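Local coordinates for FdxN element excision controlling factor protein (Anabaena variabilis, PDB 2OKF) that probably binds nucleic acid and, as a XisH-type protein of the PDDEXK clan, is thought to help control excision of the fdxN element, at residues A[99-102]-A[103-106]; A[111-114]-A[115-119]; A[68-71]-A[72-75]. All blocks are in the same frame, centred on the assembly; numbering follows the deposited sequence.

Contact 1: residues A[99-102]-A[103-106]; sequences AVPL and TTYK
The flat group here is the phenol ring of Y105, which meets L102 obliquely: the methyl CD1 of L102 stands 4.2 Å from CD2 of Y105. With CG of Y105 anti to the backbone nitrogen (chi1 -179°), the ring swings away from the preceding strand, and V127, Q137 and I139 of the two following strands also touch this side chain. L102 suits its place because one branch can serve two neighbours. The same CD1 lies 3.8 Å from CD of K106, whose aliphatic chain crosses the leucine while a bend at chi3 turns its ammonium end aside. Nearer the strand, V100 sends CG1 to within 3.8 Å of CB of T104, the two side chains meeting at roughly a right angle. Against P101, by contrast, T104 lies side by side: its OG1 is 3.6 Å from CB of P101, resting against the pyrrolidine ring, while CG2 turns to V100. A threonine thus divides its branches between a proline and a valine. Two backbone bonds wind the turn. Y105 N donates to P101 O at 2.9 Å, nearly straight on the carbonyl, whereas K106 N reaches L102 O, also at 2.9 Å, tilted 24° from the carbonyl plane. P101 is the N-cap residue, and its carbonyl opens the helical hydrogen bonding although its own nitrogen has no hydrogen to give. T104 also touches F63 and F109, so this hydroxyl-bearing residue is buried among aromatic rings. Together these contacts make a direct strand-to-helix junction, where strand 94-101, lying between strands 54-60 and 125-129 of the mixed sheet, passes at P101 into the short helix 102-106.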
loop_
_atom_site.group_PDB
_atom_site.type_symbol
_atom_site.label_atom_id
_atom_site.label_comp_id
_atom_site.label_asym_id
_atom_site.label_seq_id
_atom_site.Cartn_x
_atom_site.Cartn_y
_atom_site.Cartn_z
ATOM N N ALA A 99 2.682 0.022 -13.762
ATOM C CA ALA A 99 3.745 -0.034 -14.797
ATOM C C ALA A 99 5.098 -0.235 -14.104
ATOM O O ALA A 99 5.457 0.527 -13.235
ATOM C CB ALA A 99 3.765 1.237 -15.621
ATOM N N VAL A 100 5.801 -1.289 -14.488
ATOM C CA VAL A 100 7.049 -1.734 -13.887
ATOM C C VAL A 100 8.137 -1.830 -14.995
ATOM O O VAL A 100 7.860 -2.440 -16.013
ATOM C CB VAL A 100 6.787 -3.203 -13.343
ATOM C CG1 VAL A 100 7.985 -3.790 -12.622
ATOM C CG2 VAL A 100 5.560 -3.270 -12.420
ATOM N N PRO A 101 9.335 -1.341 -14.770
ATOM C CA PRO A 101 10.400 -1.624 -15.749
ATOM C C PRO A 101 10.713 -3.108 -15.868
ATOM O O PRO A 101 10.576 -3.877 -14.914
ATOM C CB PRO A 101 11.597 -0.869 -15.168
ATOM C CG PRO A 101 11.014 0.207 -14.366
ATOM C CD PRO A 101 9.816 -0.399 -13.729
ATOM N N LEU A 102 11.129 -3.534 -17.040
ATOM C CA LEU A 102 11.461 -4.911 -17.283
ATOM C C LEU A 102 12.555 -5.391 -16.359
ATOM O O LEU A 102 12.522 -6.530 -15.928
ATOM C CB LEU A 102 11.938 -5.079 -18.720
ATOM C CG LEU A 102 12.218 -6.505 -19.169
ATOM C CD1 LEU A 102 11.107 -7.507 -18.861
ATOM C CD2 LEU A 102 12.551 -6.461 -20.694
ATOM N N THR A 103 13.548 -4.548 -16.110
ATOM C CA THR A 103 14.647 -4.932 -15.198
ATOM C C THR A 103 14.102 -5.262 -13.809
ATOM O O THR A 103 14.496 -6.267 -13.216
ATOM C CB THR A 103 15.747 -3.881 -15.106
ATOM O OG1 THR A 103 15.236 -2.627 -14.662
ATOM C CG2 THR A 103 16.449 -3.733 -16.465
ATOM N N THR A 104 13.191 -4.429 -13.320
ATOM C CA THR A 104 12.557 -4.656 -12.027
ATOM C C THR A 104 11.707 -5.917 -12.041
ATOM O O THR A 104 11.722 -6.733 -11.084
ATOM C CB THR A 104 11.654 -3.471 -11.711
ATOM O OG1 THR A 104 12.397 -2.253 -11.903
ATOM C CG2 THR A 104 11.120 -3.548 -10.275
ATOM N N TYR A 105 10.947 -6.076 -13.123
ATOM C CA TYR A 105 10.110 -7.237 -13.318
ATOM C C TYR A 105 10.919 -8.548 -13.245
ATOM O O TYR A 105 10.490 -9.516 -12.648
ATOM C CB TYR A 105 9.353 -7.149 -14.667
ATOM C CG TYR A 105 8.454 -8.344 -14.897
ATOM C CD1 TYR A 105 7.323 -8.552 -14.108
ATOM C CD2 TYR A 105 8.737 -9.245 -15.892
ATOM C CE1 TYR A 105 6.516 -9.665 -14.302
ATOM C CE2 TYR A 105 7.942 -10.355 -16.109
ATOM C CZ TYR A 105 6.818 -10.549 -15.320
ATOM O OH TYR A 105 6.044 -11.665 -15.559
ATOM N N LYS A 106 12.072 -8.563 -13.892
ATOM C CA LYS A 106 12.924 -9.758 -13.977
ATOM C C LYS A 106 13.701 -10.049 -12.712
ATOM O O LYS A 106 14.218 -11.152 -12.577
ATOM C CB LYS A 106 13.890 -9.647 -15.157
ATOM C CG LYS A 106 13.196 -9.663 -16.506
ATOM C CD LYS A 106 14.158 -9.434 -17.669
ATOM C CE LYS A 106 14.996 -10.625 -17.978
ATOM N NZ LYS A 106 15.691 -10.317 -19.247
#

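Contact 2: residues A[111-114]-A[115-119]; sequences LDFP and KEIII
I117 CG1 sits over one face of the F113 ring, a CH-pi contact between residues one helical turn apart at the start of helix 112-120. The carbon is 3.7 Å from the ring centroid, 25° off the normal, so it lies toward the rim, and F113 CZ is its nearest ring atom at 3.4 Å. The isoleucine's terminal methyl follows, CD1 coming 3.8 Å from CE1 of F113. Torsions explain the overlap. F113 sends its CG opposite the backbone nitrogen (chi1 174°), which carries the ring along the helix toward the next turn; I117 has CG1 beside its backbone nitrogen and facing that ring, while CG2 reaches F73. The backbone fixes the spacing, for I117 N donates to F113 O at 2.9 Å. Farther out, I117 also packs on L77 of helix 69-90, while A86 and N82 of the second subunit touch F113 and I117 respectively, so a flat aromatic and a branched aliphatic fill an interface of both helices and subunits. The first turn is suited to its sequence. L111, the N-cap, receives K115 N at 3.1 Å, and D112 at the first helical position places a carboxylate where the helix's positive end would probably favour it. P114 lies in the first turn, where its missing N-H costs no hydrogen bond of the helix. K115 is bent at both chi3 and chi4, which curls its chain back so that NZ bonds to OE1 of Q110, just before the helix. The carbonyl oxygen of buried P114 is occupied from the next turn: I118 N donates to it at 3.0 Å, and CG1 of I118 closes against the same oxygen at 3.2 Å.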
loop_
_atom_site.group_PDB
_atom_site.type_symbol
_atom_site.label_atom_id
_atom_site.label_comp_id
_atom_site.label_asym_id
_atom_site.label_seq_id
_atom_site.Cartn_x
_atom_site.Cartn_y
_atom_site.Cartn_z
ATOM N N LEU A 111 11.330 -12.541 -7.247
ATOM C CA LEU A 111 11.516 -13.026 -5.899
ATOM C C LEU A 111 10.161 -13.586 -5.418
ATOM O O LEU A 111 9.095 -13.082 -5.784
ATOM C CB LEU A 111 12.009 -11.929 -4.969
ATOM C CG LEU A 111 13.393 -11.355 -5.282
ATOM C CD1 LEU A 111 13.636 -10.130 -4.415
ATOM C CD2 LEU A 111 14.475 -12.400 -5.093
ATOM N N ASP A 112 10.220 -14.651 -4.625
ATOM C CA ASP A 112 9.016 -15.363 -4.212
ATOM C C ASP A 112 7.977 -14.470 -3.526
ATOM O O ASP A 112 6.804 -14.523 -3.858
ATOM C CB ASP A 112 9.353 -16.526 -3.290
ATOM C CG ASP A 112 10.028 -17.696 -4.000
ATOM O OD1 ASP A 112 10.051 -17.744 -5.239
ATOM O OD2 ASP A 112 10.501 -18.581 -3.267
ATOM N N PHE A 113 8.418 -13.624 -2.621
ATOM C CA PHE A 113 7.456 -12.808 -1.861
ATOM C C PHE A 113 6.708 -11.784 -2.731
ATOM O O PHE A 113 5.472 -11.766 -2.745
ATOM C CB PHE A 113 8.114 -12.188 -0.641
ATOM C CG PHE A 113 7.217 -11.240 0.082
ATOM C CD1 PHE A 113 6.241 -11.719 0.899
ATOM C CD2 PHE A 113 7.284 -9.883 -0.170
ATOM C CE1 PHE A 113 5.395 -10.843 1.543
ATOM C CE2 PHE A 113 6.410 -9.004 0.468
ATOM C CZ PHE A 113 5.481 -9.493 1.296
ATOM N N PRO A 114 7.430 -10.896 -3.446
ATOM C CA PRO A 114 6.690 -9.925 -4.269
ATOM C C PRO A 114 5.830 -10.590 -5.310
ATOM O O PRO A 114 4.710 -10.140 -5.574
ATOM C CB PRO A 114 7.799 -9.135 -4.974
ATOM C CG PRO A 114 8.991 -9.330 -4.151
ATOM C CD PRO A 114 8.882 -10.660 -3.470
ATOM N N LYS A 115 6.355 -11.650 -5.919
ATOM C CA LYS A 115 5.572 -12.370 -6.898
ATOM C C LYS A 115 4.238 -12.831 -6.277
ATOM O O LYS A 115 3.175 -12.655 -6.838
ATOM C CB LYS A 115 6.356 -13.561 -7.460
ATOM C CG LYS A 115 5.564 -14.397 -8.436
ATOM C CD LYS A 115 6.367 -15.620 -8.929
ATOM C CE LYS A 115 7.476 -15.239 -9.907
ATOM N NZ LYS A 115 6.953 -14.767 -11.227
ATOM N N GLU A 116 4.305 -13.419 -5.096
ATOM C CA GLU A 116 3.083 -13.921 -4.419
ATOM C C GLU A 116 2.133 -12.774 -4.032
ATOM O O GLU A 116 0.913 -12.869 -4.204
ATOM C CB GLU A 116 3.468 -14.796 -3.237
ATOM C CG GLU A 116 2.322 -15.296 -2.396
ATOM C CD GLU A 116 1.443 -16.316 -3.101
ATOM O OE1 GLU A 116 1.870 -16.902 -4.111
ATOM O OE2 GLU A 116 0.329 -16.554 -2.545
ATOM N N ILE A 117 2.673 -11.679 -3.483
ATOM C CA ILE A 117 1.797 -10.580 -3.101
ATOM C C ILE A 117 1.039 -9.979 -4.280
ATOM O O ILE A 117 -0.156 -9.696 -4.220
ATOM C CB ILE A 117 2.586 -9.467 -2.393
ATOM C CG1 ILE A 117 3.045 -9.950 -1.045
ATOM C CG2 ILE A 117 1.707 -8.197 -2.284
ATOM C CD1 ILE A 117 1.918 -10.315 -0.013
ATOM N N ILE A 118 1.730 -9.831 -5.411
ATOM C CA ILE A 118 1.119 -9.340 -6.633
ATOM C C ILE A 118 -0.042 -10.215 -7.042
ATOM O O ILE A 118 -1.137 -9.729 -7.361
ATOM C CB ILE A 118 2.168 -9.298 -7.774
ATOM C CG1 ILE A 118 3.159 -8.138 -7.565
ATOM C CG2 ILE A 118 1.524 -9.221 -9.134
ATOM C CD1 ILE A 118 2.584 -6.761 -7.769
ATOM N N ILE A 119 0.170 -11.526 -7.052
ATOM C CA ILE A 119 -0.861 -12.454 -7.465
ATOM C C ILE A 119 -1.986 -12.482 -6.438
ATOM O O ILE A 119 -3.171 -12.496 -6.781
ATOM C CB ILE A 119 -0.281 -13.863 -7.649
ATOM C CG1 ILE A 119 0.774 -13.852 -8.748
ATOM C CG2 ILE A 119 -1.397 -14.811 -7.976
ATOM C CD1 ILE A 119 1.642 -15.067 -8.746
#

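Contact 3: residues A[68-71]-A[72-75]; sequences SAIS and EFHT
E72 folds back over the start of its own helix, with CG 3.2 Å from S68 O and OE1 3.5 Å from CA of A69. Its CG stands opposite the carbonyl carbon and the chain then runs extended, laying the carboxylate beside the first turn, where the helix's positive end would probably stabilise the charge. E72 N donates to S68 O at 3.1 Å; S71 OG reaches the same oxygen at 2.7 Å, from the same face of the carbonyl plane. Serine suits that position because its OG, set between backbone nitrogen and carbonyl carbon (chi1 64°), is short enough to turn back on the N-cap residue S68. F73 follows, its N bonded to A69 O at 2.8 Å. The ring directs its edge to I70, whose CD1 lies near the ring plane, 4.1 Å from CD2 of F73. H74 comes next. I70 also meets this ring, CG1 lying 3.8 Å from NE2 of H74, so the end of one aliphatic chain touches both rings. I70 O, which accepts H74 N, also sits 3.3 Å above one face of the imidazole, offset toward its rim. ND1 of H74 finds its partner in ND2 of N82 of the second subunit. T75 closes the walk with a weak backbone bond to S71 O, while its hydroxyl bonds to that of T75 of the second subunit, so the two copies of T75 meet each other across the dimer. This turn opens helix 69-90, the crossing helix of the beta-alpha-beta unit between parallel strands 54-60 and 94-101. F73 touches F63, its ring and that of F109 meet edge-to-face, and it packs on helix 112-120, while H74 faces the second subunit.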
loop_
_atom_site.group_PDB
_atom_site.type_symbol
_atom_site.label_atom_id
_atom_site.label_comp_id
_atom_site.label_asym_id
_atom_site.label_seq_id
_atom_site.Cartn_x
_atom_site.Cartn_y
_atom_site.Cartn_z
ATOM N N SER A 68 15.041 1.195 -1.092
ATOM C CA SER A 68 14.852 -0.227 -1.204
ATOM C C SER A 68 13.688 -0.477 -2.128
ATOM O O SER A 68 12.699 0.302 -2.136
ATOM C CB SER A 68 14.591 -0.861 0.151
ATOM O OG SER A 68 13.420 -0.337 0.751
ATOM N N ALA A 69 13.790 -1.552 -2.917
ATOM C CA ALA A 69 12.686 -1.943 -3.759
ATOM C C ALA A 69 11.471 -2.239 -2.874
ATOM O O ALA A 69 10.355 -1.874 -3.234
ATOM C CB ALA A 69 13.061 -3.161 -4.613
ATOM N N ILE A 70 11.693 -2.851 -1.704
ATOM C CA ILE A 70 10.567 -3.180 -0.819
ATOM C C ILE A 70 9.854 -1.893 -0.330
ATOM O O ILE A 70 8.634 -1.835 -0.302
ATOM C CB ILE A 70 10.927 -4.161 0.328
ATOM C CG1 ILE A 70 9.684 -4.574 1.119
ATOM C CG2 ILE A 70 11.925 -3.562 1.271
ATOM C CD1 ILE A 70 8.620 -5.333 0.310
ATOM N N SER A 71 10.595 -0.858 0.043
ATOM C CA SER A 71 9.942 0.378 0.477
ATOM C C SER A 71 9.133 0.996 -0.668
ATOM O O SER A 71 7.999 1.481 -0.466
ATOM C CB SER A 71 10.956 1.403 0.984
ATOM O OG SER A 71 11.810 1.798 -0.022
ATOM N N GLU A 72 9.706 0.974 -1.870
ATOM C CA GLU A 72 9.033 1.502 -3.056
ATOM C C GLU A 72 7.793 0.686 -3.317
ATOM O O GLU A 72 6.742 1.226 -3.699
ATOM C CB GLU A 72 9.980 1.435 -4.254
ATOM C CG GLU A 72 11.145 2.334 -4.091
ATOM C CD GLU A 72 12.347 2.044 -5.006
ATOM O OE1 GLU A 72 12.442 0.973 -5.641
ATOM O OE2 GLU A 72 13.213 2.936 -5.071
ATOM N N PHE A 73 7.897 -0.622 -3.117
ATOM C CA PHE A 73 6.787 -1.529 -3.323
ATOM C C PHE A 73 5.660 -1.281 -2.341
ATOM O O PHE A 73 4.509 -1.294 -2.754
ATOM C CB PHE A 73 7.250 -2.998 -3.342
ATOM C CG PHE A 73 6.155 -3.991 -3.649
ATOM C CD1 PHE A 73 5.358 -3.842 -4.769
ATOM C CD2 PHE A 73 5.928 -5.095 -2.816
ATOM C CE1 PHE A 73 4.310 -4.766 -5.022
ATOM C CE2 PHE A 73 4.970 -6.036 -3.134
ATOM C CZ PHE A 73 4.165 -5.864 -4.215
ATOM N N HIS A 74 5.964 -1.074 -1.062
ATOM C CA HIS A 74 4.889 -0.771 -0.113
ATOM C C HIS A 74 4.011 0.394 -0.629
ATOM O O HIS A 74 2.792 0.338 -0.652
ATOM C CB HIS A 74 5.403 -0.344 1.263
ATOM C CG HIS A 74 6.121 -1.400 2.018
ATOM N ND1 HIS A 74 5.643 -2.693 2.129
ATOM C CD2 HIS A 74 7.240 -1.330 2.782
ATOM C CE1 HIS A 74 6.466 -3.370 2.924
ATOM N NE2 HIS A 74 7.426 -2.564 3.352
ATOM N N THR A 75 4.662 1.494 -0.976
ATOM C CA THR A 75 3.918 2.668 -1.426
ATOM C C THR A 75 3.192 2.395 -2.742
ATOM O O THR A 75 2.010 2.725 -2.912
ATOM C CB THR A 75 4.833 3.863 -1.534
ATOM O OG1 THR A 75 5.375 4.148 -0.241
ATOM C CG2 THR A 75 4.070 5.081 -2.042
#

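Overall arrangement
Following the chain, contact 3 comes first, at the start of helix 69-90 after strand 54-60; contact 1 then turns strand 94-101 into helix 102-106, and contact 2 opens helix 112-120. They stand in series, each closing a single local turn before the next begins, so none nests within or crosses another. Contacts 2 and 3 do touch: CD1 of I118 reaches CE1 of F73 at 3.8 Å, and both also meet the second subunit. Contact 1 remains apart, about 5 Å from contact 2 and 6 Å from contact 3 between nearest atoms, yet F109 packs against residues of all three, linking the end of an inner strand to the two packed helices.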